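Local coordinates for p-47 protein (Clostridium botulinum E1 str. 'BoNT E Beluga', PDB 5WIX) that is of unknown function but has the elongated, BPI-like architecture of the tubular lipid-binding (TULIP) proteins, which would be consistent with binding of lipids or other hydrophobic ligands, at residues I107-F112 against L123-G128; S170-S175 against W409-I414; T338-D343 against T418-N423; N19-D24 against S220-S225. All blocks are in the same frame, centred on the assembly; numbering follows the deposited sequence.

Contact 1: residues I107-F112 against L123-G128; sequences IKLDFF and LKFSFG
The Phe125 ring has the carbonyl oxygen of Lys108 at its edge, near the ring plane, while Leu109 reaches it obliquely, CD2 lying 3.5 Å from Phe125 CD1. Farther on, Phe127 also turns an edge to the opposite segment, where the CG2 branch of Ile107 meets CE1 and CD1; the CD1 end of the same isoleucine goes to Phe125 CE1 instead, 4.0 Å away. Phe111 slants against Leu123, whose CD1 sits 3.6 Å from Phe111 CD1. Leu123 has CG anti to its backbone N (chi1 -177°); from there CD1 reaches both Phe111 and Leu109 CB, and CD2 meets Phe111 CE1.

The backbones run antiparallel, though well twisted, their axes at 131°. Asp110 and Lys124 make the hydrogen-bonded pair: Lys124 N to Asp110 O is long at 3.3 Å but straight (168°), and the return bond from Asp110 N to Lys124 O is weak. Ser126 N then bonds to Lys108 O at 2.9 Å. On the side of Asp110 and Lys124, the Phe112 ring lies across the lysine at about a right angle, with Lys124 CE 4.1 Å from Phe112 CD1, and Ser126 CB comes obliquely to its other end. Asp110 turns OD1 back to the N-H of Phe111.

Phe192 touches Leu109, Phe111 and Leu123, and Phe173 meets the Phe125 ring edge-to-face; Leu109, Leu123 and Phe125 are buried, while Phe111, Asp110 and Lys124 stay partly exposed. The arrangement is a twisted beta hairpin of strands 104-113 and 120-125, part of the curled antiparallel sheet of a TULIP domain.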
loop_
_atom_site.group_PDB
_atom_site.type_symbol
_atom_site.label_atom_id
_atom_site.label_comp_id
_atom_site.label_asym_id
_atom_site.label_seq_id
_atom_site.Cartn_x
_atom_site.Cartn_y
_atom_site.Cartn_z
ATOM N N ILE A 107 14.618 -19.075 -7.643
ATOM C CA ILE A 107 15.052 -18.124 -8.668
ATOM C C ILE A 107 14.899 -16.653 -8.253
ATOM O O ILE A 107 14.088 -16.318 -7.386
ATOM C CB ILE A 107 14.278 -18.323 -9.982
ATOM C CG1 ILE A 107 13.988 -19.796 -10.229
ATOM C CG2 ILE A 107 15.068 -17.776 -11.145
ATOM C CD1 ILE A 107 13.536 -20.075 -11.639
ATOM N N LYS A 108 15.691 -15.789 -8.894
ATOM C CA LYS A 108 15.683 -14.358 -8.625
ATOM C C LYS A 108 14.743 -13.575 -9.552
ATOM O O LYS A 108 14.682 -13.799 -10.772
ATOM C CB LYS A 108 17.101 -13.783 -8.738
ATOM C CG LYS A 108 17.154 -12.260 -8.611
ATOM C CD LYS A 108 18.552 -11.697 -8.810
ATOM C CE LYS A 108 19.358 -11.787 -7.533
ATOM N NZ LYS A 108 20.505 -10.844 -7.551
ATOM N N LEU A 109 14.004 -12.656 -8.948
ATOM C CA LEU A 109 13.276 -11.665 -9.708
ATOM C C LEU A 109 13.949 -10.305 -9.563
ATOM O O LEU A 109 14.509 -9.971 -8.511
ATOM C CB LEU A 109 11.836 -11.584 -9.243
ATOM C CG LEU A 109 11.096 -12.907 -9.286
ATOM C CD1 LEU A 109 9.641 -12.671 -8.947
ATOM C CD2 LEU A 109 11.243 -13.515 -10.660
ATOM N N ASP A 110 13.913 -9.523 -10.630
ATOM C CA ASP A 110 14.355 -8.142 -10.532
ATOM C C ASP A 110 13.518 -7.270 -11.450
ATOM O O ASP A 110 12.786 -7.769 -12.312
ATOM C CB ASP A 110 15.840 -8.012 -10.861
ATOM C CG ASP A 110 16.502 -6.896 -10.080
ATOM O OD1 ASP A 110 15.780 -5.939 -9.715
ATOM O OD2 ASP A 110 17.726 -6.974 -9.823
ATOM N N PHE A 111 13.608 -5.964 -11.255
ATOM C CA PHE A 111 12.820 -5.056 -12.070
ATOM C C PHE A 111 13.591 -4.707 -13.337
ATOM O O PHE A 111 14.804 -4.500 -13.295
ATOM C CB PHE A 111 12.443 -3.816 -11.260
ATOM C CG PHE A 111 11.705 -4.136 -9.977
ATOM C CD1 PHE A 111 10.374 -4.558 -10.004
ATOM C CD2 PHE A 111 12.351 -4.045 -8.742
ATOM C CE1 PHE A 111 9.691 -4.868 -8.807
ATOM C CE2 PHE A 111 11.680 -4.351 -7.544
ATOM C CZ PHE A 111 10.353 -4.760 -7.574
ATOM N N PHE A 112 12.881 -4.686 -14.464
ATOM C CA PHE A 112 13.466 -4.421 -15.780
ATOM C C PHE A 112 12.778 -3.222 -16.431
ATOM O O PHE A 112 11.570 -3.255 -16.677
ATOM C CB PHE A 112 13.343 -5.657 -16.690
ATOM C CG PHE A 112 14.423 -6.685 -16.485
ATOM C CD1 PHE A 112 15.091 -7.235 -17.574
ATOM C CD2 PHE A 112 14.770 -7.099 -15.215
ATOM C CE1 PHE A 112 16.085 -8.184 -17.395
ATOM C CE2 PHE A 112 15.762 -8.035 -15.026
ATOM C CZ PHE A 112 16.423 -8.581 -16.119
ATOM N N LEU A 123 8.496 -6.167 -13.646
ATOM C CA LEU A 123 9.046 -7.241 -12.822
ATOM C C LEU A 123 9.013 -8.587 -13.550
ATOM O O LEU A 123 7.945 -9.125 -13.853
ATOM C CB LEU A 123 8.297 -7.336 -11.492
ATOM C CG LEU A 123 8.870 -8.385 -10.540
ATOM C CD1 LEU A 123 10.360 -8.182 -10.347
ATOM C CD2 LEU A 123 8.164 -8.367 -9.204
ATOM N N LYS A 124 10.199 -9.123 -13.826
ATOM C CA LYS A 124 10.331 -10.360 -14.587
ATOM C C LYS A 124 11.290 -11.300 -13.873
ATOM O O LYS A 124 11.884 -10.922 -12.863
ATOM C CB LYS A 124 10.820 -10.066 -16.013
ATOM C CG LYS A 124 9.920 -9.108 -16.796
ATOM C CD LYS A 124 10.078 -9.245 -18.314
ATOM C CE LYS A 124 11.425 -8.729 -18.810
ATOM N NZ LYS A 124 11.643 -9.025 -20.260
ATOM N N PHE A 125 11.422 -12.526 -14.379
ATOM C CA PHE A 125 12.491 -13.439 -13.947
ATOM C C PHE A 125 13.857 -12.883 -14.315
ATOM O O PHE A 125 13.961 -12.115 -15.270
ATOM C CB PHE A 125 12.337 -14.787 -14.615
ATOM C CG PHE A 125 11.377 -15.714 -13.945
ATOM C CD1 PHE A 125 11.671 -16.265 -12.703
ATOM C CD2 PHE A 125 10.214 -16.109 -14.595
ATOM C CE1 PHE A 125 10.794 -17.170 -12.096
ATOM C CE2 PHE A 125 9.337 -17.012 -14.003
ATOM C CZ PHE A 125 9.628 -17.545 -12.751
ATOM N N SER A 126 14.915 -13.283 -13.615
ATOM C CA SER A 126 16.252 -12.853 -14.044
ATOM C C SER A 126 17.371 -13.837 -13.703
ATOM O O SER A 126 17.726 -14.004 -12.538
ATOM C CB SER A 126 16.590 -11.478 -13.447
ATOM O OG SER A 126 17.138 -11.585 -12.143
ATOM N N PHE A 127 17.941 -14.468 -14.725
ATOM C CA PHE A 127 19.062 -15.380 -14.501
ATOM C C PHE A 127 20.333 -14.823 -15.130
ATOM O O PHE A 127 20.897 -15.414 -16.055
ATOM C CB PHE A 127 18.790 -16.786 -15.055
ATOM C CG PHE A 127 17.338 -17.110 -15.252
ATOM C CD1 PHE A 127 16.436 -17.017 -14.211
ATOM C CD2 PHE A 127 16.881 -17.548 -16.483
ATOM C CE1 PHE A 127 15.095 -17.324 -14.410
ATOM C CE2 PHE A 127 15.547 -17.856 -16.683
ATOM C CZ PHE A 127 14.656 -17.748 -15.644
ATOM N N GLY A 128 20.778 -13.678 -14.627
ATOM C CA GLY A 128 22.007 -13.077 -15.105
ATOM C C GLY A 128 23.220 -13.809 -14.569
ATOM O O GLY A 128 23.344 -15.028 -14.706
#

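Contact 2: residues S170-S175 against W409-I414; sequences SYIFAS and WNNLKI
Ala174 and Trp409 form an antiparallel, non-hydrogen-bonded pair with CA atoms 4.1 Å apart, followed by Asn410, whose N-H bonds to Phe173 O at 2.9 Å from well above that carbonyl's plane. Asn410 also directs its CA-H at Ile172 O, nearly straight at 168°. On the side of the paired residues, Ala174 CB packs obliquely on the indole, 3.4 Å from Trp409 CE3, and Phe173 O lies at the edge of the same ring system.

The bridge belongs to the junction of strands 174-177 and 407-409, where chain from near the C-terminus rejoins the curled sheet that also holds strand 120-125. Past it, Asn410 and Asn411 both take left-handed backbone angles, turning the chain away toward strand 414-422.

Each asparagine reaches back across. Tyr171 OH donates to Asn410 OD1, which lies near the ring plane, with ring and amide turned 37° apart; the bond is modelled very short, so its length is doubtful. The amide of Asn411 spans two residues, ND2 beside Ile172 CD1 and OD1 3.0 Å from Ser175 CB. Val34 of helix 31-42 touches Phe173 and Asn410, and Tyr27 and Cys29 of strand 25-30 touch Trp409.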
loop_
_atom_site.group_PDB
_atom_site.type_symbol
_atom_site.label_atom_id
_atom_site.label_comp_id
_atom_site.label_asym_id
_atom_site.label_seq_id
_atom_site.Cartn_x
_atom_site.Cartn_y
_atom_site.Cartn_z
ATOM N N SER A 170 9.504 -14.375 -20.876
ATOM C CA SER A 170 9.332 -12.948 -20.665
ATOM C C SER A 170 8.096 -12.636 -19.820
ATOM O O SER A 170 7.461 -11.597 -20.009
ATOM C CB SER A 170 9.245 -12.225 -22.016
ATOM O OG SER A 170 8.192 -12.744 -22.817
ATOM N N TYR A 171 7.762 -13.519 -18.882
ATOM C CA TYR A 171 6.536 -13.345 -18.113
ATOM C C TYR A 171 6.612 -12.165 -17.161
ATOM O O TYR A 171 7.607 -11.981 -16.458
ATOM C CB TYR A 171 6.183 -14.590 -17.316
ATOM C CG TYR A 171 4.881 -14.393 -16.593
ATOM C CD1 TYR A 171 3.716 -14.169 -17.310
ATOM C CD2 TYR A 171 4.817 -14.384 -15.203
ATOM C CE1 TYR A 171 2.512 -13.956 -16.675
ATOM C CE2 TYR A 171 3.614 -14.178 -14.551
ATOM C CZ TYR A 171 2.459 -13.961 -15.297
ATOM O OH TYR A 171 1.242 -13.748 -14.684
ATOM N N ILE A 172 5.536 -11.382 -17.138
ATOM C CA ILE A 172 5.475 -10.158 -16.353
ATOM C C ILE A 172 4.731 -10.351 -15.051
ATOM O O ILE A 172 3.502 -10.377 -15.037
ATOM C CB ILE A 172 4.773 -9.053 -17.115
ATOM C CG1 ILE A 172 5.237 -9.013 -18.569
ATOM C CG2 ILE A 172 4.990 -7.733 -16.411
ATOM C CD1 ILE A 172 4.405 -8.078 -19.446
ATOM N N PHE A 173 5.467 -10.461 -13.954
ATOM C CA PHE A 173 4.850 -10.704 -12.655
ATOM C C PHE A 173 4.080 -9.505 -12.123
ATOM O O PHE A 173 3.122 -9.661 -11.367
ATOM C CB PHE A 173 5.909 -11.118 -11.638
ATOM C CG PHE A 173 6.360 -12.539 -11.785
ATOM C CD1 PHE A 173 5.466 -13.575 -11.612
ATOM C CD2 PHE A 173 7.680 -12.834 -12.086
ATOM C CE1 PHE A 173 5.874 -14.869 -11.745
ATOM C CE2 PHE A 173 8.095 -14.129 -12.217
ATOM C CZ PHE A 173 7.191 -15.150 -12.047
ATOM N N ALA A 174 4.505 -8.310 -12.508
ATOM C CA ALA A 174 3.819 -7.092 -12.099
ATOM C C ALA A 174 4.336 -5.910 -12.887
ATOM O O ALA A 174 5.536 -5.816 -13.167
ATOM C CB ALA A 174 3.998 -6.844 -10.614
ATOM N N SER A 175 3.428 -5.014 -13.261
ATOM C CA SER A 175 3.833 -3.744 -13.833
ATOM C C SER A 175 3.907 -2.747 -12.692
ATOM O O SER A 175 3.025 -2.701 -11.825
ATOM C CB SER A 175 2.869 -3.281 -14.919
ATOM O OG SER A 175 1.615 -2.905 -14.372
ATOM N N TRP A 409 -0.569 -6.285 -10.596
ATOM C CA TRP A 409 0.011 -7.623 -10.629
ATOM C C TRP A 409 -0.400 -8.374 -11.886
ATOM O O TRP A 409 -1.589 -8.451 -12.215
ATOM C CB TRP A 409 -0.398 -8.419 -9.399
ATOM C CG TRP A 409 0.087 -7.823 -8.140
ATOM C CD1 TRP A 409 -0.629 -7.058 -7.265
ATOM C CD2 TRP A 409 1.407 -7.926 -7.597
ATOM N NE1 TRP A 409 0.162 -6.685 -6.208
ATOM C CE2 TRP A 409 1.414 -7.203 -6.386
ATOM C CE3 TRP A 409 2.580 -8.573 -8.006
ATOM C CZ2 TRP A 409 2.548 -7.103 -5.585
ATOM C CZ3 TRP A 409 3.705 -8.467 -7.214
ATOM C CH2 TRP A 409 3.683 -7.741 -6.017
ATOM N N ASN A 410 0.600 -8.922 -12.574
ATOM C CA ASN A 410 0.401 -9.665 -13.817
ATOM C C ASN A 410 -0.146 -8.787 -14.924
ATOM O O ASN A 410 -0.896 -9.264 -15.779
ATOM C CB ASN A 410 -0.540 -10.853 -13.602
ATOM C CG ASN A 410 -0.069 -11.775 -12.503
ATOM O OD1 ASN A 410 0.851 -12.576 -12.700
ATOM N ND2 ASN A 410 -0.706 -11.682 -11.337
ATOM N N ASN A 411 0.233 -7.510 -14.903
ATOM C CA ASN A 411 -0.199 -6.562 -15.921
ATOM C C ASN A 411 -1.717 -6.495 -16.011
ATOM O O ASN A 411 -2.282 -6.457 -17.104
ATOM C CB ASN A 411 0.391 -6.937 -17.283
ATOM C CG ASN A 411 1.351 -5.900 -17.807
ATOM O OD1 ASN A 411 1.623 -4.902 -17.144
ATOM N ND2 ASN A 411 1.876 -6.130 -19.006
ATOM N N LEU A 412 -2.380 -6.497 -14.861
ATOM C CA LEU A 412 -3.833 -6.486 -14.850
ATOM C C LEU A 412 -4.409 -5.543 -13.796
ATOM O O LEU A 412 -3.830 -5.351 -12.720
ATOM C CB LEU A 412 -4.367 -7.899 -14.629
ATOM C CG LEU A 412 -4.035 -8.944 -15.697
ATOM C CD1 LEU A 412 -4.281 -10.330 -15.151
ATOM C CD2 LEU A 412 -4.831 -8.719 -16.982
ATOM N N LYS A 413 -5.557 -4.957 -14.123
ATOM C CA LYS A 413 -6.287 -4.132 -13.172
ATOM C C LYS A 413 -7.157 -5.010 -12.276
ATOM O O LYS A 413 -7.506 -6.146 -12.629
ATOM C CB LYS A 413 -7.175 -3.094 -13.884
ATOM C CG LYS A 413 -6.529 -2.297 -15.027
ATOM C CD LYS A 413 -5.502 -1.271 -14.549
ATOM C CE LYS A 413 -4.907 -0.499 -15.732
ATOM N NZ LYS A 413 -3.607 0.171 -15.418
ATOM N N ILE A 414 -7.508 -4.452 -11.122
ATOM C CA ILE A 414 -8.423 -5.063 -10.166
ATOM C C ILE A 414 -9.868 -4.632 -10.390
ATOM O O ILE A 414 -10.157 -3.438 -10.440
ATOM C CB ILE A 414 -8.030 -4.692 -8.737
ATOM C CG1 ILE A 414 -6.676 -5.305 -8.391
ATOM C CG2 ILE A 414 -9.098 -5.126 -7.750
ATOM C CD1 ILE A 414 -6.213 -4.953 -7.001
#

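Contact 3: residues T338-D343 against T418-N423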
loop_
_atom_site.group_PDB
_atom_site.type_symbol
_atom_site.label_atom_id
_atom_site.label_comp_id
_atom_site.label_asym_id
_atom_site.label_seq_id
_atom_site.Cartn_x
_atom_site.Cartn_y
_atom_site.Cartn_z
ATOM N N THR A 338 -13.392 11.477 16.263
ATOM C CA THR A 338 -14.147 10.996 15.112
ATOM C C THR A 338 -13.655 9.608 14.739
ATOM O O THR A 338 -12.547 9.231 15.125
ATOM C CB THR A 338 -14.016 11.918 13.911
ATOM O OG1 THR A 338 -12.631 12.051 13.576
ATOM C CG2 THR A 338 -14.551 13.267 14.255
ATOM N N LYS A 339 -14.467 8.869 13.980
ATOM C CA LYS A 339 -14.210 7.451 13.711
ATOM C C LYS A 339 -14.303 7.039 12.241
ATOM O O LYS A 339 -15.251 7.398 11.548
ATOM C CB LYS A 339 -15.184 6.587 14.522
ATOM C CG LYS A 339 -15.050 5.096 14.292
ATOM C CD LYS A 339 -16.106 4.299 15.068
ATOM C CE LYS A 339 -15.872 2.778 14.949
ATOM N NZ LYS A 339 -16.880 1.946 15.676
ATOM N N PHE A 340 -13.328 6.256 11.786
ATOM C CA PHE A 340 -13.337 5.691 10.440
ATOM C C PHE A 340 -14.561 4.817 10.247
ATOM O O PHE A 340 -15.011 4.160 11.176
ATOM C CB PHE A 340 -12.062 4.885 10.200
ATOM C CG PHE A 340 -12.068 4.082 8.928
ATOM C CD1 PHE A 340 -11.631 4.640 7.737
ATOM C CD2 PHE A 340 -12.466 2.753 8.932
ATOM C CE1 PHE A 340 -11.619 3.894 6.567
ATOM C CE2 PHE A 340 -12.449 2.003 7.771
ATOM C CZ PHE A 340 -12.026 2.571 6.590
ATOM N N ILE A 341 -15.093 4.816 9.032
ATOM C CA ILE A 341 -16.343 4.129 8.715
ATOM C C ILE A 341 -16.268 3.652 7.285
ATOM O O ILE A 341 -16.029 4.442 6.368
ATOM C CB ILE A 341 -17.582 5.049 8.879
ATOM C CG1 ILE A 341 -18.018 5.108 10.340
ATOM C CG2 ILE A 341 -18.754 4.562 7.998
ATOM C CD1 ILE A 341 -18.411 3.775 10.863
ATOM N N TYR A 342 -16.464 2.362 7.067
ATOM C CA TYR A 342 -16.389 1.907 5.698
ATOM C C TYR A 342 -17.689 1.285 5.239
ATOM O O TYR A 342 -18.315 0.492 5.944
ATOM C CB TYR A 342 -15.242 0.944 5.520
ATOM C CG TYR A 342 -15.170 0.392 4.118
ATOM C CD1 TYR A 342 -14.814 1.202 3.043
ATOM C CD2 TYR A 342 -15.463 -0.943 3.868
ATOM C CE1 TYR A 342 -14.749 0.693 1.764
ATOM C CE2 TYR A 342 -15.403 -1.455 2.601
ATOM C CZ TYR A 342 -15.043 -0.639 1.551
ATOM O OH TYR A 342 -14.988 -1.169 0.284
ATOM N N ASP A 343 -18.104 1.687 4.050
ATOM C CA ASP A 343 -19.342 1.200 3.487
ATOM C C ASP A 343 -18.954 0.249 2.375
ATOM O O ASP A 343 -18.467 0.684 1.334
ATOM C CB ASP A 343 -20.200 2.356 2.984
ATOM C CG ASP A 343 -21.329 1.904 2.082
ATOM O OD1 ASP A 343 -21.842 0.783 2.263
ATOM O OD2 ASP A 343 -21.710 2.681 1.185
ATOM N N THR A 418 -12.471 -5.154 -2.108
ATOM C CA THR A 418 -13.228 -5.998 -1.180
ATOM C C THR A 418 -13.315 -5.456 0.242
ATOM O O THR A 418 -14.274 -5.740 0.960
ATOM C CB THR A 418 -12.631 -7.383 -1.122
ATOM O OG1 THR A 418 -11.243 -7.287 -0.758
ATOM C CG2 THR A 418 -12.768 -8.037 -2.484
ATOM N N ASN A 419 -12.304 -4.698 0.655
ATOM C CA ASN A 419 -12.359 -4.041 1.950
ATOM C C ASN A 419 -11.329 -2.936 2.091
ATOM O O ASN A 419 -10.307 -2.917 1.403
ATOM C CB ASN A 419 -12.177 -5.048 3.087
ATOM C CG ASN A 419 -12.819 -4.581 4.387
ATOM O OD1 ASN A 419 -13.798 -3.835 4.370
ATOM N ND2 ASN A 419 -12.266 -5.015 5.520
ATOM N N ILE A 420 -11.627 -2.014 2.994
ATOM C CA ILE A 420 -10.722 -0.937 3.340
ATOM C C ILE A 420 -10.580 -0.932 4.859
ATOM O O ILE A 420 -11.587 -1.044 5.594
ATOM C CB ILE A 420 -11.251 0.415 2.802
ATOM C CG1 ILE A 420 -11.288 0.336 1.265
ATOM C CG2 ILE A 420 -10.443 1.584 3.356
ATOM C CD1 ILE A 420 -11.394 1.643 0.526
ATOM N N ILE A 421 -9.342 -0.871 5.343
ATOM C CA ILE A 421 -9.166 -0.895 6.779
ATOM C C ILE A 421 -8.234 0.180 7.223
ATOM O O ILE A 421 -7.159 0.378 6.660
ATOM C CB ILE A 421 -8.620 -2.247 7.306
ATOM C CG1 ILE A 421 -9.544 -3.416 6.947
ATOM C CG2 ILE A 421 -8.461 -2.200 8.818
ATOM C CD1 ILE A 421 -9.142 -4.171 5.697
ATOM N N LEU A 422 -8.655 0.879 8.259
ATOM C CA LEU A 422 -7.808 1.868 8.886
ATOM C C LEU A 422 -7.490 1.365 10.261
ATOM O O LEU A 422 -8.268 1.563 11.188
ATOM C CB LEU A 422 -8.504 3.221 8.964
ATOM C CG LEU A 422 -7.695 4.343 9.619
ATOM C CD1 LEU A 422 -6.560 4.765 8.693
ATOM C CD2 LEU A 422 -8.605 5.519 9.946
ATOM N N ASN A 423 -6.367 0.674 10.381
ATOM C CA ASN A 423 -5.855 0.268 11.675
ATOM C C ASN A 423 -4.414 0.740 11.746
ATOM O O ASN A 423 -3.485 -0.042 11.569
ATOM C CB ASN A 423 -5.975 -1.241 11.859
ATOM C CG ASN A 423 -5.463 -1.714 13.206
ATOM O OD1 ASN A 423 -5.503 -0.982 14.196
ATOM N ND2 ASN A 423 -4.980 -2.950 13.249
#
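Phe340 and Tyr342 meet Ile420 and Leu422 in apolar packing between two sheets, where strand 328-343 of one runs almost exactly antiparallel (178°) to strand 414-422, an edge strand of the other. The axes are 7.8 Å apart, no hydrogen bond spans the gap, and side chains meet across it.

Both aromatic rings extend with CG anti to the backbone N (chi1 171° for Phe340, 177° for Tyr342), and each receives an aliphatic CB over one face in a CH-pi contact, offset toward the rim. Leu422 CB lies 3.7 Å from the centroid of the Phe340 ring, while its CD2 branch reaches back to Phe340 CB at 3.5 Å. Ile420 CB lies 3.9 Å from the Tyr342 centroid, and its CG1 sits 3.5 Å from Tyr342 CE1. The CG2 branch of Ile420 goes the other way, to the edge of the Phe340 ring at CZ, 3.7 Å off, so this one residue serves both rings. Asn419 OD1 comes obliquely to Tyr342 CD2 and CE2.

Val349 of strand 348-363 touches both Phe340 and Ile420. Within its own sheet strand 414-422 pairs with strand 426-432, where Thr418 and Asn419 both face Gln429 in a classic beta bulge.

Contact 4: residues N19-D24 against S220-S225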
loop_
_atom_site.group_PDB
_atom_site.type_symbol
_atom_site.label_atom_id
_atom_site.label_comp_id
_atom_site.label_asym_id
_atom_site.label_seq_id
_atom_site.Cartn_x
_atom_site.Cartn_y
_atom_site.Cartn_z
ATOM N N ASN A 19 1.249 -1.653 12.388
ATOM C CA ASN A 19 0.858 -2.513 11.278
ATOM C C ASN A 19 2.005 -2.751 10.301
ATOM O O ASN A 19 2.499 -3.870 10.170
ATOM C CB ASN A 19 -0.346 -1.923 10.541
ATOM C CG ASN A 19 -1.659 -2.219 11.237
ATOM O OD1 ASN A 19 -1.682 -2.594 12.411
ATOM N ND2 ASN A 19 -2.762 -2.054 10.517
ATOM N N THR A 20 2.425 -1.690 9.619
ATOM C CA THR A 20 3.514 -1.782 8.655
ATOM C C THR A 20 4.858 -1.959 9.355
ATOM O O THR A 20 4.919 -2.088 10.578
ATOM C CB THR A 20 3.577 -0.534 7.754
ATOM O OG1 THR A 20 4.708 -0.629 6.880
ATOM C CG2 THR A 20 3.696 0.727 8.597
ATOM N N TYR A 21 5.932 -1.964 8.572
ATOM C CA TYR A 21 7.275 -2.126 9.115
ATOM C C TYR A 21 8.226 -1.092 8.518
ATOM O O TYR A 21 9.013 -1.408 7.633
ATOM C CB TYR A 21 7.806 -3.540 8.836
ATOM C CG TYR A 21 7.077 -4.646 9.579
ATOM C CD1 TYR A 21 7.327 -4.891 10.923
ATOM C CD2 TYR A 21 6.147 -5.446 8.937
ATOM C CE1 TYR A 21 6.666 -5.897 11.606
ATOM C CE2 TYR A 21 5.483 -6.456 9.612
ATOM C CZ TYR A 21 5.746 -6.674 10.947
ATOM O OH TYR A 21 5.090 -7.671 11.627
ATOM N N GLY A 22 8.138 0.148 8.990
ATOM C CA GLY A 22 9.047 1.199 8.561
ATOM C C GLY A 22 9.053 1.554 7.076
ATOM O O GLY A 22 9.806 2.433 6.651
ATOM N N TRP A 23 8.224 0.884 6.284
ATOM C CA TRP A 23 8.131 1.159 4.851
ATOM C C TRP A 23 6.977 2.107 4.529
ATOM O O TRP A 23 6.090 2.305 5.367
ATOM C CB TRP A 23 7.969 -0.155 4.093
ATOM C CG TRP A 23 9.249 -0.888 3.957
ATOM C CD1 TRP A 23 9.788 -1.765 4.842
ATOM C CD2 TRP A 23 10.166 -0.801 2.863
ATOM N NE1 TRP A 23 10.986 -2.238 4.367
ATOM C CE2 TRP A 23 11.239 -1.663 3.152
ATOM C CE3 TRP A 23 10.176 -0.086 1.663
ATOM C CZ2 TRP A 23 12.315 -1.826 2.286
ATOM C CZ3 TRP A 23 11.245 -0.249 0.807
ATOM C CH2 TRP A 23 12.302 -1.114 1.122
ATOM N N ASP A 24 6.965 2.677 3.323
ATOM C CA ASP A 24 5.974 3.736 3.005
ATOM C C ASP A 24 4.671 3.242 2.379
ATOM O O ASP A 24 3.572 3.591 2.824
ATOM C CB ASP A 24 6.582 4.783 2.065
ATOM C CG ASP A 24 7.315 5.873 2.805
ATOM O OD1 ASP A 24 6.906 6.201 3.947
ATOM O OD2 ASP A 24 8.303 6.389 2.234
ATOM N N SER A 220 13.744 -3.437 7.491
ATOM C CA SER A 220 13.284 -4.819 7.514
ATOM C C SER A 220 12.620 -5.200 6.207
ATOM O O SER A 220 12.395 -4.366 5.340
ATOM C CB SER A 220 12.301 -5.057 8.664
ATOM O OG SER A 220 12.968 -5.523 9.820
ATOM N N THR A 221 12.304 -6.472 6.064
ATOM C CA THR A 221 11.530 -6.894 4.918
ATOM C C THR A 221 10.302 -7.627 5.418
ATOM O O THR A 221 9.453 -8.043 4.629
ATOM C CB THR A 221 12.355 -7.770 3.955
ATOM O OG1 THR A 221 13.094 -8.755 4.700
ATOM C CG2 THR A 221 13.322 -6.888 3.153
ATOM N N ASN A 222 10.200 -7.747 6.741
ATOM C CA ASN A 222 9.026 -8.344 7.355
ATOM C C ASN A 222 7.769 -7.616 6.874
ATOM O O ASN A 222 7.783 -6.408 6.658
ATOM C CB ASN A 222 9.139 -8.313 8.883
ATOM C CG ASN A 222 8.594 -9.577 9.538
ATOM O OD1 ASN A 222 7.810 -10.322 8.935
ATOM N ND2 ASN A 222 9.002 -9.818 10.783
ATOM N N VAL A 223 6.692 -8.353 6.658
ATOM C CA VAL A 223 5.479 -7.750 6.128
ATOM C C VAL A 223 4.273 -8.183 6.950
ATOM O O VAL A 223 4.263 -9.258 7.559
ATOM C CB VAL A 223 5.270 -8.121 4.642
ATOM C CG1 VAL A 223 4.764 -9.497 4.544
ATOM C CG2 VAL A 223 4.247 -7.211 4.016
ATOM N N ASP A 224 3.264 -7.329 6.991
ATOM C CA ASP A 224 2.088 -7.637 7.766
ATOM C C ASP A 224 1.217 -8.563 6.942
ATOM O O ASP A 224 0.803 -8.208 5.839
ATOM C CB ASP A 224 1.318 -6.365 8.159
ATOM C CG ASP A 224 0.233 -6.642 9.178
ATOM O OD1 ASP A 224 -0.204 -5.711 9.867
ATOM O OD2 ASP A 224 -0.184 -7.811 9.312
ATOM N N SER A 225 0.925 -9.741 7.484
ATOM C CA SER A 225 0.042 -10.676 6.806
ATOM C C SER A 225 -1.373 -10.117 6.724
ATOM O O SER A 225 -2.208 -10.640 5.992
ATOM C CB SER A 225 0.037 -12.033 7.515
ATOM O OG SER A 225 -1.085 -12.151 8.370
#
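The Tyr21 ring has Asn222 CB over the centre of one face, 4.0 Å from the centroid and 6° off the normal, and Asn19 O of its own loop toward the rim of the opposite face. Val223 C and Asp224 N lie at the ring's edge, with CE2 of Tyr21 3.4 Å from Val223 C; Asn222 O comes close to Tyr21 CD2, at 3.0 Å.

Asp224 has CG anti to its backbone N (chi1 -170°), on the side of Asn19, the start of the modelled chain. Its CB is 3.4 Å from Asn19 O, and OD1 also lies near that oxygen, though two acceptors make no bond; the polar partner of this side chain is Ser226 N, which OD2 accepts.

At the other end Trp23 makes the one hydrogen bond across the contact. Its NE1 donates to Ser220 O at 2.7 Å and 164°, the oxygen lying almost in the indole plane.

The loop of Tyr21 leads into strand 25-30 and that of Asn222 into strand 234-238, neighbours in the central antiparallel sheet. Trp23 rests on Ile207 and Ser209 of strand 203-210 and on Lys191 of strand 187-195, while Val223 touches Leu205 and Tyr195 of those same two strands.

Overall arrangement
Contacts 1 and 2 are consecutive parts of one curled sheet: Leu123 bonds through its backbone to Phe173 and Ala174, and the Phe125 and Phe173 rings pack together. Contact 2 is the more buried, yet combines a short backbone bridge with asparagine amides; contact 1 is a hairpin with buried apolar side chains and a partly exposed polar pair. Contact 3, about 36 Å from contact 1 between centres, joins two sheets by side chains alone. Its strand 414-422 follows directly from the 409-414 segment of contact 2. Contact 4 is a partly exposed loop pairing with one hydrogen bond and an aromatic ring against backbone; it nears contact 3 at Asn19 and Asn423, an approach modelled too short to trust.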